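Conserved hypothetical protein (Agrobacterium tumefaciens, PDB 2FEX) is of unknown function but belongs to the DJ-1/PfpI superfamily of the glutaminase I clan. Local coordinates at residues I4-A9 with V30-A35; W15-L20 with V68-L73; T54-L59 with G84-R89. All coordinates share one frame; numbering follows the deposited sequence.

Contact 1 (I4-A9 with V30-A35)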
# COMPACT_ATOMS: atom_id res chain seq x y z
N ILE A 4 -17.07 -2.01 -3.72
CA ILE A 4 -16.13 -3.11 -3.71
C ILE A 4 -15.91 -3.45 -2.26
O ILE A 4 -15.60 -2.54 -1.46
CB ILE A 4 -14.77 -2.69 -4.33
CG1 ILE A 4 -14.95 -2.33 -5.85
CG2 ILE A 4 -13.66 -3.79 -4.12
CD1 ILE A 4 -13.59 -1.84 -6.53
N ALA A 5 -15.99 -4.73 -1.90
CA ALA A 5 -15.66 -5.19 -0.56
C ALA A 5 -14.21 -5.66 -0.57
O ALA A 5 -13.78 -6.45 -1.45
CB ALA A 5 -16.56 -6.37 -0.17
N ILE A 6 -13.47 -5.22 0.44
CA ILE A 6 -12.07 -5.64 0.58
C ILE A 6 -12.00 -6.43 1.88
O ILE A 6 -12.29 -5.91 2.98
CB ILE A 6 -11.10 -4.43 0.60
CG1 ILE A 6 -11.21 -3.76 -0.81
CG2 ILE A 6 -9.68 -4.96 0.93
CD1 ILE A 6 -10.24 -2.61 -0.97
N ALA A 7 -11.67 -7.72 1.75
CA ALA A 7 -11.72 -8.63 2.89
C ALA A 7 -10.34 -8.67 3.56
O ALA A 7 -9.45 -9.43 3.15
CB ALA A 7 -12.13 -10.09 2.42
N LEU A 8 -10.19 -7.83 4.58
CA LEU A 8 -8.96 -7.78 5.39
C LEU A 8 -8.90 -8.94 6.37
O LEU A 8 -9.89 -9.68 6.59
CB LEU A 8 -8.94 -6.45 6.21
CG LEU A 8 -9.01 -5.15 5.37
CD1 LEU A 8 -9.07 -3.90 6.31
CD2 LEU A 8 -7.83 -5.05 4.28
N ALA A 9 -7.73 -9.07 6.99
CA ALA A 9 -7.53 -10.08 8.03
C ALA A 9 -6.33 -9.64 8.79
O ALA A 9 -5.54 -8.76 8.33
CB ALA A 9 -7.30 -11.44 7.38
N VAL A 30 -15.86 5.18 -6.38
CA VAL A 30 -16.26 3.83 -5.92
C VAL A 30 -16.39 3.83 -4.40
O VAL A 30 -15.57 4.45 -3.71
CB VAL A 30 -15.18 2.81 -6.38
CG1 VAL A 30 -15.44 1.41 -5.79
CG2 VAL A 30 -15.08 2.83 -7.93
N GLU A 31 -17.41 3.13 -3.87
CA GLU A 31 -17.53 2.98 -2.42
C GLU A 31 -16.75 1.74 -2.00
O GLU A 31 -16.88 0.71 -2.63
CB GLU A 31 -19.00 2.80 -2.01
CG GLU A 31 -19.20 2.83 -0.50
CD GLU A 31 -20.61 2.46 -0.09
OE1 GLU A 31 -21.54 2.63 -0.93
OE2 GLU A 31 -20.76 1.98 1.05
N ILE A 32 -15.93 1.88 -0.98
CA ILE A 32 -15.12 0.74 -0.50
C ILE A 32 -15.67 0.33 0.83
O ILE A 32 -15.82 1.20 1.75
CB ILE A 32 -13.61 1.13 -0.35
CG1 ILE A 32 -13.03 1.65 -1.66
CG2 ILE A 32 -12.78 -0.06 0.12
CD1 ILE A 32 -12.96 0.57 -2.76
N VAL A 33 -15.96 -0.97 0.96
CA VAL A 33 -16.37 -1.55 2.23
C VAL A 33 -15.23 -2.45 2.71
O VAL A 33 -14.92 -3.43 2.06
CB VAL A 33 -17.63 -2.43 2.04
CG1 VAL A 33 -18.07 -3.11 3.36
CG2 VAL A 33 -18.78 -1.54 1.43
N HIS A 34 -14.65 -2.14 3.87
CA HIS A 34 -13.61 -3.00 4.41
C HIS A 34 -14.28 -3.93 5.44
O HIS A 34 -15.08 -3.47 6.27
CB HIS A 34 -12.50 -2.18 5.11
CG HIS A 34 -11.54 -1.59 4.12
ND1 HIS A 34 -11.63 -0.27 3.74
CD2 HIS A 34 -10.50 -2.12 3.45
CE1 HIS A 34 -10.69 -0.02 2.84
NE2 HIS A 34 -9.98 -1.12 2.64
N ALA A 35 -13.90 -5.19 5.38
CA ALA A 35 -14.44 -6.21 6.29
C ALA A 35 -13.34 -7.06 6.92
O ALA A 35 -12.27 -7.22 6.33
CB ALA A 35 -15.45 -7.13 5.50

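Contact 2 (W15-L20 with V68-L73)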
# COMPACT_ATOMS: atom_id res chain seq x y z
N TRP A 15 0.56 -3.55 1.10
CA TRP A 15 0.78 -3.01 -0.26
C TRP A 15 -0.19 -3.63 -1.30
O TRP A 15 -0.20 -3.21 -2.46
CB TRP A 15 2.21 -3.27 -0.72
CG TRP A 15 2.53 -4.70 -0.98
CD1 TRP A 15 2.46 -5.35 -2.20
CD2 TRP A 15 3.03 -5.64 -0.04
NE1 TRP A 15 2.84 -6.68 -2.04
CE2 TRP A 15 3.19 -6.89 -0.73
CE3 TRP A 15 3.30 -5.60 1.33
CZ2 TRP A 15 3.63 -8.05 -0.08
CZ3 TRP A 15 3.74 -6.77 1.98
CH2 TRP A 15 3.93 -7.97 1.26
N GLU A 16 -1.00 -4.64 -0.90
CA GLU A 16 -1.72 -5.41 -1.89
C GLU A 16 -3.07 -4.81 -2.30
O GLU A 16 -3.42 -4.88 -3.48
CB GLU A 16 -1.82 -6.89 -1.44
CG GLU A 16 -0.38 -7.48 -1.51
CD GLU A 16 -0.22 -8.96 -1.16
OE1 GLU A 16 -1.21 -9.59 -0.81
OE2 GLU A 16 0.94 -9.47 -1.26
N PRO A 17 -3.84 -4.26 -1.34
CA PRO A 17 -5.11 -3.64 -1.76
C PRO A 17 -5.05 -2.13 -1.79
O PRO A 17 -6.07 -1.47 -2.03
CB PRO A 17 -6.06 -4.11 -0.65
CG PRO A 17 -5.23 -4.01 0.59
CD PRO A 17 -3.76 -4.37 0.14
N ALA A 18 -3.85 -1.58 -1.53
CA ALA A 18 -3.73 -0.15 -1.29
C ALA A 18 -3.99 0.75 -2.50
O ALA A 18 -4.78 1.72 -2.45
CB ALA A 18 -2.27 0.14 -0.74
N LEU A 19 -3.29 0.45 -3.59
CA LEU A 19 -3.50 1.23 -4.80
C LEU A 19 -4.96 1.14 -5.32
O LEU A 19 -5.54 2.15 -5.70
CB LEU A 19 -2.47 0.80 -5.84
CG LEU A 19 -2.57 1.58 -7.12
CD1 LEU A 19 -2.32 3.14 -6.85
CD2 LEU A 19 -1.44 1.06 -8.05
N LEU A 20 -5.51 -0.08 -5.33
CA LEU A 20 -6.88 -0.25 -5.79
C LEU A 20 -7.84 0.58 -4.93
O LEU A 20 -8.67 1.31 -5.49
CB LEU A 20 -7.31 -1.71 -5.75
CG LEU A 20 -8.83 -1.74 -6.03
CD1 LEU A 20 -9.09 -1.62 -7.51
CD2 LEU A 20 -9.56 -2.92 -5.38
N VAL A 68 -12.68 -8.43 -3.04
CA VAL A 68 -11.22 -8.36 -3.28
C VAL A 68 -10.53 -8.81 -2.02
O VAL A 68 -10.82 -8.28 -0.93
CB VAL A 68 -10.78 -6.92 -3.61
CG1 VAL A 68 -9.26 -6.82 -3.70
CG2 VAL A 68 -11.44 -6.48 -4.94
N ILE A 69 -9.69 -9.83 -2.15
CA ILE A 69 -9.06 -10.47 -0.98
C ILE A 69 -7.53 -10.27 -1.04
O ILE A 69 -6.85 -10.92 -1.84
CB ILE A 69 -9.45 -11.96 -0.87
CG1 ILE A 69 -10.95 -12.15 -1.05
CG2 ILE A 69 -8.93 -12.51 0.45
CD1 ILE A 69 -11.32 -13.65 -1.10
N PRO A 70 -6.97 -9.36 -0.20
CA PRO A 70 -5.50 -9.23 -0.18
C PRO A 70 -4.85 -10.44 0.53
O PRO A 70 -5.49 -11.14 1.38
CB PRO A 70 -5.22 -7.97 0.71
CG PRO A 70 -6.51 -7.91 1.62
CD PRO A 70 -7.66 -8.41 0.69
N GLY A 71 -3.58 -10.69 0.23
CA GLY A 71 -2.84 -11.69 0.97
C GLY A 71 -2.32 -11.18 2.29
O GLY A 71 -2.84 -10.17 2.83
N GLY A 72 -1.31 -11.89 2.83
CA GLY A 72 -0.85 -11.55 4.18
C GLY A 72 -0.49 -12.84 4.89
O GLY A 72 -0.42 -13.89 4.22
N LEU A 73 -0.25 -12.75 6.20
CA LEU A 73 0.44 -13.91 6.85
C LEU A 73 -0.50 -14.91 7.51
O LEU A 73 -0.04 -15.91 8.12
CB LEU A 73 1.37 -13.38 7.93
CG LEU A 73 2.45 -12.44 7.42
CD1 LEU A 73 3.31 -11.93 8.59
CD2 LEU A 73 3.35 -13.05 6.31

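Contact 3 (T54-L59 with G84-R89)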
# COMPACT_ATOMS: atom_id res chain seq x y z
N THR A 54 -17.37 -3.70 8.50
CA THR A 54 -18.30 -4.79 8.75
C THR A 54 -17.57 -6.13 8.85
O THR A 54 -16.31 -6.15 8.88
CB THR A 54 -19.37 -4.78 7.59
OG1 THR A 54 -20.50 -5.55 7.99
CG2 THR A 54 -18.74 -5.31 6.30
N SER A 55 -18.35 -7.22 8.99
CA SER A 55 -17.77 -8.55 9.08
C SER A 55 -18.00 -9.25 7.73
O SER A 55 -18.88 -8.89 6.92
CB SER A 55 -18.53 -9.38 10.16
OG SER A 55 -19.94 -9.42 9.84
N TYR A 56 -17.26 -10.35 7.53
CA TYR A 56 -17.42 -11.14 6.29
C TYR A 56 -18.87 -11.63 6.16
O TYR A 56 -19.42 -11.63 5.05
CB TYR A 56 -16.54 -12.38 6.34
CG TYR A 56 -15.06 -12.17 6.05
CD1 TYR A 56 -14.47 -10.89 6.14
CD2 TYR A 56 -14.23 -13.30 5.81
CE1 TYR A 56 -13.07 -10.75 5.90
CE2 TYR A 56 -12.87 -13.19 5.59
CZ TYR A 56 -12.28 -11.93 5.65
OH TYR A 56 -10.95 -11.78 5.43
N ASP A 57 -19.50 -12.03 7.28
CA ASP A 57 -20.79 -12.67 7.17
C ASP A 57 -21.88 -11.63 6.83
O ASP A 57 -22.98 -12.03 6.45
CB ASP A 57 -21.12 -13.38 8.48
CG ASP A 57 -21.08 -12.43 9.66
OD1 ASP A 57 -19.97 -12.09 10.13
OD2 ASP A 57 -22.15 -11.97 10.07
N ALA A 58 -21.57 -10.35 6.94
CA ALA A 58 -22.54 -9.32 6.56
C ALA A 58 -22.38 -8.85 5.11
O ALA A 58 -23.18 -7.99 4.65
CB ALA A 58 -22.43 -8.10 7.50
N LEU A 59 -21.37 -9.34 4.41
CA LEU A 59 -21.18 -8.89 3.03
C LEU A 59 -22.24 -9.55 2.13
O LEU A 59 -22.32 -10.80 2.07
CB LEU A 59 -19.77 -9.29 2.55
CG LEU A 59 -18.62 -8.62 3.30
CD1 LEU A 59 -17.30 -9.18 2.76
CD2 LEU A 59 -18.66 -7.04 3.04
N GLY A 84 -14.73 -20.23 1.88
CA GLY A 84 -15.57 -20.99 0.91
C GLY A 84 -16.99 -20.39 0.76
O GLY A 84 -17.45 -20.15 -0.40
N GLY A 85 -17.66 -20.15 1.90
CA GLY A 85 -19.06 -19.64 1.89
C GLY A 85 -19.14 -18.25 1.26
O GLY A 85 -19.99 -17.99 0.41
N LEU A 86 -18.24 -17.37 1.69
CA LEU A 86 -18.18 -15.98 1.19
C LEU A 86 -17.93 -15.98 -0.32
O LEU A 86 -18.64 -15.32 -1.09
CB LEU A 86 -17.05 -15.25 1.91
CG LEU A 86 -16.84 -13.81 1.49
CD1 LEU A 86 -18.10 -12.91 1.71
CD2 LEU A 86 -15.69 -13.17 2.21
N VAL A 87 -16.94 -16.75 -0.77
CA VAL A 87 -16.63 -16.75 -2.19
C VAL A 87 -17.81 -17.30 -3.01
O VAL A 87 -18.18 -16.71 -4.04
CB VAL A 87 -15.33 -17.52 -2.44
CG1 VAL A 87 -15.11 -17.82 -3.93
CG2 VAL A 87 -14.17 -16.72 -1.89
N LYS A 88 -18.37 -18.40 -2.55
CA LYS A 88 -19.55 -19.01 -3.24
C LYS A 88 -20.73 -18.01 -3.32
O LYS A 88 -21.36 -17.90 -4.36
CB LYS A 88 -19.95 -20.34 -2.61
CG LYS A 88 -21.14 -21.03 -3.33
CD LYS A 88 -21.34 -22.43 -2.82
CE LYS A 88 -22.58 -23.11 -3.43
NZ LYS A 88 -22.84 -22.81 -4.88
N ARG A 89 -21.01 -17.32 -2.22
CA ARG A 89 -22.06 -16.29 -2.18
C ARG A 89 -21.88 -15.29 -3.33
O ARG A 89 -22.81 -14.98 -4.04
CB ARG A 89 -22.07 -15.58 -0.80
CG ARG A 89 -23.17 -14.55 -0.53
CD ARG A 89 -23.13 -13.92 0.93
NE ARG A 89 -22.53 -14.82 1.92
CZ ARG A 89 -21.72 -14.43 2.90
NH1 ARG A 89 -21.42 -13.17 3.05
NH2 ARG A 89 -21.21 -15.31 3.73

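Contact 1 (I4-A9 with V30-A35)
Val33 O takes the hydrogen bond of Ile6 N (2.8 Å) and, besides, a CA-H...O contact from Ala5 CA (3.2 Å). The ladder runs on either way from there, with Ile4 N bonded to Glu31 O, Val33 N to Ile4 O, and Ala35 N to Ile6 O. Beyond the strand, Leu8 N still reaches Ala35 O at 2.8 Å, though bent to 131° at the hydrogen.

Ile4, Ile6, Ile32 and His34 share one face of the sheet. A chi2 of -66° on Ile32 folds CD1 back to lie 4.0 Å from Ile4 CB, while Ile32 CG2 meets Ile6 CD1 at 3.8 Å. The His34 ring runs beside Ile6, its CD2 3.7 Å from Ile6 CB, and Leu8 CD1 approaches that ring obliquely. Helix 18-27 packs on this face through Ala21 and Arg25, and Gly46 of the second subunit touches Ile32 and His34. Ala5, Ala7, Val33 and Ala35 occupy the other face. Parallel strands joined through an intervening helix make this a beta-alpha-beta unit of the DJ-1/PfpI alpha/beta sandwich.

Contact 2 (W15-L20 with V68-L73)
Glu16 and Gly71 are joined by the one hydrogen bond between 15-20 and 68-73. The CB of Glu16 lies 4.2 Å from Pro70 CB, a loose apolar touch at the root. CG sits 3.4 Å above one face of the preceding Trp15 ring, offset toward the rim. With chi2 at -178°, CD lies anti to CA, so the chain runs extended and carries the carboxylate to the turn after strand 66-69. At the tip, Gly71 N donates to Glu16 OE1 over 2.8 Å, meeting the oxygen nearly along its C-O axis, although the angle at the hydrogen is only 132°. OE1 also comes within 3.2 Å of Gly71 CA, a close approach made possible because that residue has no side chain.

Behind the glutamate, the two prolines carry the apolar part. Their rings cross at about a right angle, and Pro17 CD presses on Pro70 CB at 3.9 Å; both rings also pack on Ile6 of strand 3-7. In the first turn of helix 18-27, Leu20 and Val68 reach toward each other tip to tip, CD2 of Leu20 being 4.0 Å from CG2 of Val68, with helix 158-168 touching both residues.

The Glu16 side chain also touches Cys101, which sits in a sequence resembling a nucleophile elbow, while the Trp15 ring meets Phe183 of the second subunit edge-to-face. A glutamate anchored on the glycine-containing loop after a central strand and set beside a cysteine at a tight strand-to-helix turn is consistent with the presumed active-site pocket of the DJ-1/PfpI family.

Contact 3 (T54-L59 with G84-R89)
The flat guanidinium of Arg89 meets Tyr56 and Leu59 edge-on: the carbonyl oxygens of both lie close to its plane, and Leu86 CA stands 4.0 Å above one face, offset toward the rim. Arg89 NH1 alone reaches Leu59 O at 2.7 Å and Tyr56 O at 3.2 Å, tying the start of the 3-10 segment, Tyr56, to Leu59 just beyond its end. Tyr56 O thus serves two donors, since Leu59 N bonds to it as well, the two arriving from opposite faces of the carbonyl plane. In the arginine chain a chi3 of -28° brings NE round to the same side as CB. Arg89 CD itself lies 3.4 Å from Leu59 O.

The other flat group, the Tyr56 phenol, takes Leu86 CD2 obliquely, 3.9 Å from Tyr56 CD2, the two side chains crossing at about a right angle. Leu86 CD1 touches Leu59 CD1 at 4.0 Å. Tyr56 also sends its OH to the carbonyl of Leu8.

The turn is wedged between layers: Tyr56 and Leu59 rest on Ala5, Ala7 and Ala35 of strands 3-7 and 31-36, while helix 84-92 packs against it through Leu86 and Arg89, just beyond the short outer strand 54-55.

In the fold
From the N terminus, strand 3-7 supplies the first half of contact 1, followed by segment 15-20, which leads into helix 18-27 and opens contact 2. Strand 31-36 closes contact 1 around helix 18-27. Segment 54-59 next opens contact 3; contact 2 closes at 68-73 and contact 3 at 84-89. Contact 2 therefore crosses both others, whereas contacts 1 and 3 follow in series. All three reach the seven-stranded sheet: strand 3-7 lies between 31-36 and 66-69, with backbone bonds from Ala5 and Ala7 to Val68 joining contacts 1 and 2, and 54-55 borders 31-36. The centres of contacts 2 and 3 are about 17 Å apart, yet Ile69 still brushes Val87.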